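Local coordinates for RabGAP/TBC protein (Chlamydomonas reinhardtii, PDB 4P17), which probably acts as a GTPase-activating protein for Rab GTPases in the flagellum through its all-helical TBC domain, at residues Q26-E38 / A292-A304. Sequence-based numbering, arbitrary orientation.
Sequences QEDERRSCDVNAE and AAATMHQRDVLMA
Cys33 pushes its thiol into the N-terminal turn of helix 299-306, where the backbone N-H of Asp300 points at SG (3.6 Å, N-H...S angle 159°), an uncommon use of sulfur as acceptor. With SG anti to its own carbonyl carbon (chi1 -66°), the same sulfur lies 3.4 Å from Gln298 OE1. That oxygen caps the helix by accepting from Val301 N, the donor standing above the carbonyl plane. Cys33 CB meets a flat group: the Arg299 guanidinium lies with one face over it, CZ 3.4 Å from CB. Its edge meets Asp34, NH2 giving a bond to OD1 (2.9 Å) exactly in the guanidinium plane and nearly along the C-O axis, while NH1 donates to water 6, which lies within bonding distance of the same oxygen. A methionine in place of Arg299 would probably leave Asp34 without this charged mate and Cys33 CB without its flat cover. One turn beyond Cys33, Asn36 ND2 donates to Asp300 OD2 (2.8 Å) from above the carboxylate plane; water 4 joins that oxygen to Ser32 OG and Gln298 NE2. Asp300 OD1 is held by Arg248 in a salt bridge and accepts a hydrogen bond from water 5, which also donates to Cys33 O. Toward the start of helix 27-50, the His297 side chain packs against Arg30 CG and CD, and Gln26 CG lies 3.8 Å from its CD2. Water 3 sits in the ring plane at ND1 and bridges to Arg30 NH1, whose salt bridge goes to Glu244. Beside them Glu29 CG rests on Gln298 CG (3.7 Å). The two short helical segments cross at 72°, joining an N-terminal helix to the N-capped start of the last helix in an all-helical TBC fold.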
ATOM      1  N   GLN A  26       1.163 -21.306  -7.162  1.00 19.75           N
ATOM      2  CA  GLN A  26       0.697 -20.206  -6.315  1.00 23.71           C
ATOM      3  C   GLN A  26       1.369 -20.290  -4.963  1.00 29.81           C
ATOM      4  O   GLN A  26       1.893 -19.293  -4.421  1.00 24.89           O
ATOM      5  CB  GLN A  26      -0.827 -20.248  -6.174  1.00 34.36           C
ATOM      6  CG  GLN A  26      -1.501 -18.875  -6.147  1.00 25.86           C
ATOM      7  CD  GLN A  26      -3.027 -18.950  -6.282  1.00 23.71           C
ATOM      8  OE1 GLN A  26      -3.700 -19.683  -5.552  1.00 22.62           O
ATOM      9  NE2 GLN A  26      -3.568 -18.199  -7.233  1.00 27.65           N
ATOM     10  N   GLU A  27       1.348 -21.492  -4.400  1.00 34.48           N
ATOM     11  CA  GLU A  27       2.152 -21.749  -3.230  1.00 28.94           C
ATOM     12  C   GLU A  27       3.603 -21.658  -3.674  1.00 17.53           C
ATOM     13  O   GLU A  27       4.475 -21.261  -2.896  1.00 14.53           O
ATOM     14  CB  GLU A  27       1.833 -23.117  -2.619  1.00 37.69           C
ATOM     15  N   ASP A  28       3.858 -22.022  -4.933  1.00 19.11           N
ATOM     16  CA  ASP A  28       5.204 -21.929  -5.485  1.00 21.98           C
ATOM     17  C   ASP A  28       5.600 -20.471  -5.673  1.00 15.45           C
ATOM     18  O   ASP A  28       6.764 -20.122  -5.500  1.00 14.40           O
ATOM     19  CB  ASP A  28       5.305 -22.662  -6.824  1.00 22.41           C
ATOM     20  CG  ASP A  28       6.719 -22.667  -7.392  1.00 43.20           C
ATOM     21  OD1 ASP A  28       7.654 -23.118  -6.682  1.00 39.36           O
ATOM     22  OD2 ASP A  28       6.897 -22.223  -8.555  1.00 33.21           O
ATOM     23  N   GLU A  29       4.626 -19.635  -6.051  1.00 12.63           N
ATOM     24  CA  GLU A  29       4.868 -18.200  -6.213  1.00 15.08           C
ATOM     25  C   GLU A  29       5.434 -17.658  -4.911  1.00  9.02           C
ATOM     26  O   GLU A  29       6.506 -17.053  -4.868  1.00  9.83           O
ATOM     27  CB  GLU A  29       3.575 -17.454  -6.597  1.00 10.80           C
ATOM     28  CG  GLU A  29       3.106 -17.791  -8.018  1.00 14.58           C
ATOM     29  CD  GLU A  29       1.765 -17.205  -8.406  1.00 18.08           C
ATOM     30  OE1 GLU A  29       1.055 -16.622  -7.555  1.00 12.52           O
ATOM     31  OE2 GLU A  29       1.396 -17.350  -9.588  1.00 25.12           O
ATOM     32  N   ARG A  30       4.723 -17.935  -3.833  1.00 11.77           N
ATOM     33  CA  ARG A  30       5.144 -17.417  -2.538  1.00 12.53           C
ATOM     34  C   ARG A  30       6.502 -18.011  -2.088  1.00 11.40           C
ATOM     35  O   ARG A  30       7.331 -17.324  -1.488  1.00  9.48           O
ATOM     36  CB  ARG A  30       4.030 -17.686  -1.506  1.00 12.24           C
ATOM     37  CG  ARG A  30       2.765 -16.870  -1.747  1.00 13.31           C
ATOM     38  CD  ARG A  30       1.646 -17.235  -0.758  1.00 20.33           C
ATOM     39  NE  ARG A  30       2.150 -17.390   0.598  1.00 19.48           N
ATOM     40  CZ  ARG A  30       2.318 -16.387   1.457  1.00 14.96           C
ATOM     41  NH1 ARG A  30       2.007 -15.149   1.107  1.00 23.81           N
ATOM     42  NH2 ARG A  30       2.795 -16.619   2.676  1.00 20.85           N
ATOM     43  N   ARG A  31       6.758 -19.278  -2.391  1.00 14.67           N
ATOM     44  CA  ARG A  31       8.036 -19.878  -2.008  1.00 12.57           C
ATOM     45  C   ARG A  31       9.176 -19.163  -2.763  1.00 12.89           C
ATOM     46  O   ARG A  31      10.186 -18.800  -2.178  1.00 10.34           O
ATOM     47  CB  ARG A  31       7.991 -21.386  -2.284  1.00 14.05           C
ATOM     48  CG  ARG A  31       9.282 -22.183  -2.162  1.00 20.39           C
ATOM     49  CD  ARG A  31      10.280 -21.699  -1.102  1.00 33.84           C
ATOM     50  NE  ARG A  31       9.724 -21.475   0.231  1.00 38.67           N
ATOM     51  CZ  ARG A  31      10.429 -21.038   1.271  1.00 25.07           C
ATOM     52  NH1 ARG A  31      11.719 -20.770   1.144  1.00 40.24           N
ATOM     53  NH2 ARG A  31       9.839 -20.868   2.449  1.00 43.62           N
ATOM     54  N   SER A  32       8.988 -18.949  -4.059  1.00 12.74           N
ATOM     55  CA  SER A  32       9.958 -18.227  -4.868  1.00 11.90           C
ATOM     56  C   SER A  32      10.247 -16.865  -4.272  1.00  8.72           C
ATOM     57  O   SER A  32      11.392 -16.454  -4.202  1.00 11.35           O
ATOM     58  CB  SER A  32       9.475 -18.064  -6.307  1.00 16.17           C
ATOM     59  OG  SER A  32      10.485 -17.447  -7.116  1.00 14.96           O
ATOM     60  N   CYS A  33       9.213 -16.149  -3.844  1.00 10.59           N
ATOM     61  CA  CYS A  33       9.438 -14.801  -3.331  1.00  6.44           C
ATOM     62  C   CYS A  33      10.179 -14.838  -2.022  1.00  6.18           C
ATOM     63  O   CYS A  33      11.038 -13.962  -1.769  1.00  6.65           O
ATOM     64  CB  CYS A  33       8.122 -14.056  -3.179  1.00  6.84           C
ATOM     65  SG  CYS A  33       7.335 -13.759  -4.819  1.00 10.10           S
ATOM     66  N   ASP A  34       9.893 -15.855  -1.205  1.00 10.27           N
ATOM     67  CA  ASP A  34      10.567 -15.992   0.072  1.00 11.35           C
ATOM     68  C   ASP A  34      12.037 -16.348  -0.146  1.00 10.09           C
ATOM     69  O   ASP A  34      12.906 -15.863   0.580  1.00 10.40           O
ATOM     70  CB  ASP A  34       9.918 -17.069   0.954  1.00 20.09           C
ATOM     71  CG  ASP A  34       8.562 -16.653   1.531  1.00 19.99           C
ATOM     72  OD1 ASP A  34       8.202 -15.453   1.463  1.00 16.50           O
ATOM     73  OD2 ASP A  34       7.878 -17.549   2.084  1.00 13.93           O
ATOM     74  N   VAL A  35      12.314 -17.209  -1.128  1.00 13.07           N
ATOM     75  CA  VAL A  35      13.699 -17.608  -1.378  1.00 13.31           C
ATOM     76  C   VAL A  35      14.493 -16.435  -1.942  1.00 10.59           C
ATOM     77  O   VAL A  35      15.656 -16.239  -1.595  1.00 13.05           O
ATOM     78  CB  VAL A  35      13.837 -18.818  -2.338  1.00 19.74           C
ATOM     79  CG1 VAL A  35      13.224 -20.031  -1.734  1.00 19.71           C
ATOM     80  CG2 VAL A  35      13.234 -18.543  -3.659  1.00 31.13           C
ATOM     81  N   ASN A  36      13.886 -15.647  -2.817  1.00  7.46           N
ATOM     82  CA  ASN A  36      14.570 -14.468  -3.312  1.00 10.03           C
ATOM     83  C   ASN A  36      14.809 -13.449  -2.201  1.00 10.16           C
ATOM     84  O   ASN A  36      15.831 -12.792  -2.176  1.00 14.08           O
ATOM     85  CB  ASN A  36      13.780 -13.816  -4.444  1.00 12.71           C
ATOM     86  CG  ASN A  36      13.897 -14.592  -5.735  1.00 19.85           C
ATOM     87  OD1 ASN A  36      14.806 -15.401  -5.887  1.00 18.42           O
ATOM     88  ND2 ASN A  36      12.995 -14.338  -6.673  1.00 13.55           N
ATOM     89  N   ALA A  37      13.869 -13.323  -1.280  1.00 10.17           N
ATOM     90  CA  ALA A  37      14.073 -12.431  -0.142  1.00  9.29           C
ATOM     91  C   ALA A  37      15.259 -12.889   0.705  1.00 11.93           C
ATOM     92  O   ALA A  37      15.993 -12.079   1.259  1.00  7.28           O
ATOM     93  CB  ALA A  37      12.821 -12.372   0.707  1.00 19.77           C
ATOM     94  N   GLU A  38      15.401 -14.199   0.844  1.00 13.82           N
ATOM     95  CA  GLU A  38      16.489 -14.769   1.641  1.00 16.39           C
ATOM     96  C   GLU A  38      17.854 -14.393   1.078  1.00 14.67           C
ATOM     97  O   GLU A  38      18.813 -14.171   1.841  1.00 11.94           O
ATOM     98  CB  GLU A  38      16.359 -16.283   1.708  1.00 16.06           C
ATOM     99  CG  GLU A  38      16.057 -16.818   3.070  1.00 25.60           C
ATOM    100  CD  GLU A  38      16.302 -18.303   3.125  1.00 40.89           C
ATOM    101  OE1 GLU A  38      16.589 -18.833   4.225  1.00 44.48           O
ATOM    102  OE2 GLU A  38      16.218 -18.931   2.045  1.00 35.13           O
ATOM    103  N   ALA A 292      -8.574 -11.710  -9.676  1.00 18.13           N
ATOM    104  CA  ALA A 292      -7.202 -11.920 -10.095  1.00 13.79           C
ATOM    105  C   ALA A 292      -6.278 -11.153  -9.184  1.00 11.12           C
ATOM    106  O   ALA A 292      -5.260 -11.651  -8.734  1.00 12.31           O
ATOM    107  CB  ALA A 292      -7.002 -11.464 -11.517  1.00 14.48           C
ATOM    108  N   ALA A 293      -6.650  -9.917  -8.906  1.00  8.77           N
ATOM    109  CA  ALA A 293      -5.775  -9.081  -8.120  1.00 13.28           C
ATOM    110  C   ALA A 293      -5.665  -9.644  -6.717  1.00 10.41           C
ATOM    111  O   ALA A 293      -4.595  -9.610  -6.121  1.00 10.33           O
ATOM    112  CB  ALA A 293      -6.274  -7.662  -8.099  1.00  8.21           C
ATOM    113  N   ALA A 294      -6.760 -10.190  -6.198  1.00  9.64           N
ATOM    114  CA  ALA A 294      -6.757 -10.701  -4.830  1.00  8.03           C
ATOM    115  C   ALA A 294      -5.859 -11.932  -4.663  1.00 10.85           C
ATOM    116  O   ALA A 294      -5.525 -12.317  -3.533  1.00 10.60           O
ATOM    117  CB  ALA A 294      -8.201 -11.009  -4.384  1.00 14.78           C
ATOM    118  N   THR A 295      -5.451 -12.564  -5.759  1.00 11.01           N
ATOM    119  CA  THR A 295      -4.554 -13.718  -5.627  1.00  7.62           C
ATOM    120  C   THR A 295      -3.207 -13.456  -6.294  1.00  9.00           C
ATOM    121  O   THR A 295      -2.484 -14.366  -6.716  1.00 10.90           O
ATOM    122  CB  THR A 295      -5.211 -14.982  -6.170  1.00 15.33           C
ATOM    123  OG1 THR A 295      -5.552 -14.787  -7.537  1.00 11.99           O
ATOM    124  CG2 THR A 295      -6.463 -15.287  -5.365  1.00 18.99           C
ATOM    125  N   MET A 296      -2.853 -12.179  -6.361  1.00  8.54           N
ATOM    126  CA  MET A 296      -1.588 -11.787  -6.943  1.00  5.34           C
ATOM    127  C   MET A 296      -0.465 -12.007  -5.910  1.00 10.13           C
ATOM    128  O   MET A 296       0.001 -11.079  -5.256  1.00  9.57           O
ATOM    129  CB  MET A 296      -1.661 -10.341  -7.426  1.00  8.15           C
ATOM    130  CG  MET A 296      -0.695 -10.012  -8.568  1.00 13.38           C
ATOM    131  SD  MET A 296       1.054 -10.369  -8.218  1.00 12.26           S
ATOM    132  CE  MET A 296       1.673 -10.630  -9.878  1.00 10.62           C
ATOM    133  N   HIS A 297      -0.019 -13.254  -5.788  1.00 11.26           N
ATOM    134  CA  HIS A 297       0.964 -13.629  -4.785  1.00 11.00           C
ATOM    135  C   HIS A 297       2.391 -13.467  -5.283  1.00 10.14           C
ATOM    136  O   HIS A 297       3.309 -13.382  -4.483  1.00  7.99           O
ATOM    137  CB  HIS A 297       0.710 -15.074  -4.324  1.00  8.62           C
ATOM    138  CG  HIS A 297      -0.595 -15.237  -3.628  1.00 13.60           C
ATOM    139  ND1 HIS A 297      -0.816 -14.751  -2.354  1.00 10.39           N
ATOM    140  CD2 HIS A 297      -1.768 -15.773  -4.039  1.00 11.24           C
ATOM    141  CE1 HIS A 297      -2.062 -15.013  -2.001  1.00 16.56           C
ATOM    142  NE2 HIS A 297      -2.661 -15.628  -3.003  1.00 14.79           N
ATOM    143  N   GLN A 298       2.564 -13.337  -6.601  1.00 10.80           N
ATOM    144  CA  GLN A 298       3.889 -13.217  -7.175  1.00  9.12           C
ATOM    145  C   GLN A 298       4.354 -11.775  -7.059  1.00 10.22           C
ATOM    146  O   GLN A 298       4.338 -10.998  -8.033  1.00  8.92           O
ATOM    147  CB  GLN A 298       3.896 -13.683  -8.647  1.00 13.98           C
ATOM    148  CG  GLN A 298       4.987 -14.696  -8.969  1.00 13.12           C
ATOM    149  CD  GLN A 298       6.338 -14.330  -8.397  1.00 16.56           C
ATOM    150  OE1 GLN A 298       6.606 -13.169  -8.080  1.00 11.13           O
ATOM    151  NE2 GLN A 298       7.197 -15.325  -8.248  1.00  9.50           N
ATOM    152  N   ARG A 299       4.760 -11.393  -5.855  1.00  4.03           N
ATOM    153  CA  ARG A 299       5.150 -10.012  -5.623  1.00 12.12           C
ATOM    154  C   ARG A 299       6.476  -9.634  -6.319  1.00 10.31           C
ATOM    155  O   ARG A 299       6.687  -8.488  -6.697  1.00  6.40           O
ATOM    156  CB  ARG A 299       5.228  -9.734  -4.109  1.00 10.15           C
ATOM    157  CG  ARG A 299       6.157 -10.613  -3.318  1.00  8.36           C
ATOM    158  CD  ARG A 299       5.899 -10.458  -1.854  1.00  8.40           C
ATOM    159  NE  ARG A 299       6.914 -11.139  -1.053  1.00  7.56           N
ATOM    160  CZ  ARG A 299       6.794 -12.372  -0.589  1.00 10.81           C
ATOM    161  NH1 ARG A 299       5.709 -13.094  -0.846  1.00  3.83           N
ATOM    162  NH2 ARG A 299       7.763 -12.882   0.140  1.00  8.05           N
ATOM    163  N   ASP A 300       7.339 -10.617  -6.553  1.00  8.23           N
ATOM    164  CA  ASP A 300       8.571 -10.358  -7.266  1.00  7.92           C
ATOM    165  C   ASP A 300       8.275  -9.950  -8.710  1.00  9.45           C
ATOM    166  O   ASP A 300       8.808  -8.953  -9.233  1.00  6.24           O
ATOM    167  CB  ASP A 300       9.490 -11.585  -7.283  1.00 15.38           C
ATOM    168  CG  ASP A 300      10.205 -11.848  -5.969  1.00 17.04           C
ATOM    169  OD1 ASP A 300      10.338 -10.938  -5.113  1.00 16.28           O
ATOM    170  OD2 ASP A 300      10.707 -12.988  -5.837  1.00  6.61           O
ATOM    171  N   VAL A 301       7.420 -10.728  -9.362  1.00  8.31           N
ATOM    172  CA  VAL A 301       7.081 -10.457 -10.749  1.00  4.95           C
ATOM    173  C   VAL A 301       6.279  -9.167 -10.864  1.00  9.08           C
ATOM    174  O   VAL A 301       6.444  -8.410 -11.843  1.00  6.45           O
ATOM    175  CB  VAL A 301       6.317 -11.625 -11.340  1.00 11.19           C
ATOM    176  CG1 VAL A 301       5.771 -11.286 -12.728  1.00 14.39           C
ATOM    177  CG2 VAL A 301       7.233 -12.840 -11.359  1.00 10.66           C
ATOM    178  N   LEU A 302       5.418  -8.892  -9.895  1.00  6.87           N
ATOM    179  CA  LEU A 302       4.677  -7.626  -9.956  1.00  8.19           C
ATOM    180  C   LEU A 302       5.639  -6.447  -9.989  1.00  3.15           C
ATOM    181  O   LEU A 302       5.469  -5.511 -10.785  1.00  6.27           O
ATOM    182  CB  LEU A 302       3.714  -7.456  -8.769  1.00  7.99           C
ATOM    183  CG  LEU A 302       2.894  -6.148  -8.852  1.00  9.91           C
ATOM    184  CD1 LEU A 302       2.016  -6.084 -10.115  1.00  3.49           C
ATOM    185  CD2 LEU A 302       2.022  -6.005  -7.600  1.00  7.51           C
ATOM    186  N   MET A 303       6.604  -6.409  -9.083  1.00  5.55           N
ATOM    187  CA  MET A 303       7.440  -5.209  -9.012  1.00  9.12           C
ATOM    188  C   MET A 303       8.412  -5.168 -10.199  1.00 10.97           C
ATOM    189  O   MET A 303       8.682  -4.116 -10.778  1.00  8.08           O
ATOM    190  CB  MET A 303       8.201  -5.147  -7.708  1.00 11.72           C
ATOM    191  CG  MET A 303       7.300  -5.082  -6.485  1.00  8.14           C
ATOM    192  SD  MET A 303       5.997  -3.846  -6.631  1.00  7.97           S
ATOM    193  CE  MET A 303       6.848  -2.259  -6.584  1.00 10.41           C
ATOM    194  N   ALA A 304       8.968  -6.316 -10.550  1.00  9.42           N
ATOM    195  CA  ALA A 304       9.871  -6.349 -11.677  1.00  5.34           C
ATOM    196  C   ALA A 304       9.124  -5.901 -12.951  1.00  7.81           C
ATOM    197  O   ALA A 304       9.669  -5.183 -13.816  1.00  8.68           O
ATOM    198  CB  ALA A 304      10.443  -7.728 -11.835  1.00  9.66           C
TER
HETATM  199  O   HOH W   1      -1.919 -15.713  -8.663  1.00 29.74           O
HETATM  200  O   HOH W   2       0.234 -14.465  -8.705  1.00 20.80           O
HETATM  201  O   HOH W   3       1.132 -13.664  -0.661  1.00 10.60           O
HETATM  202  O   HOH W   4      10.075 -14.689  -7.589  1.00 11.04           O
HETATM  203  O   HOH W   5      11.023 -11.418  -2.615  1.00  8.72           O
HETATM  204  O   HOH W   6       5.449 -15.257   0.683  1.00 20.68           O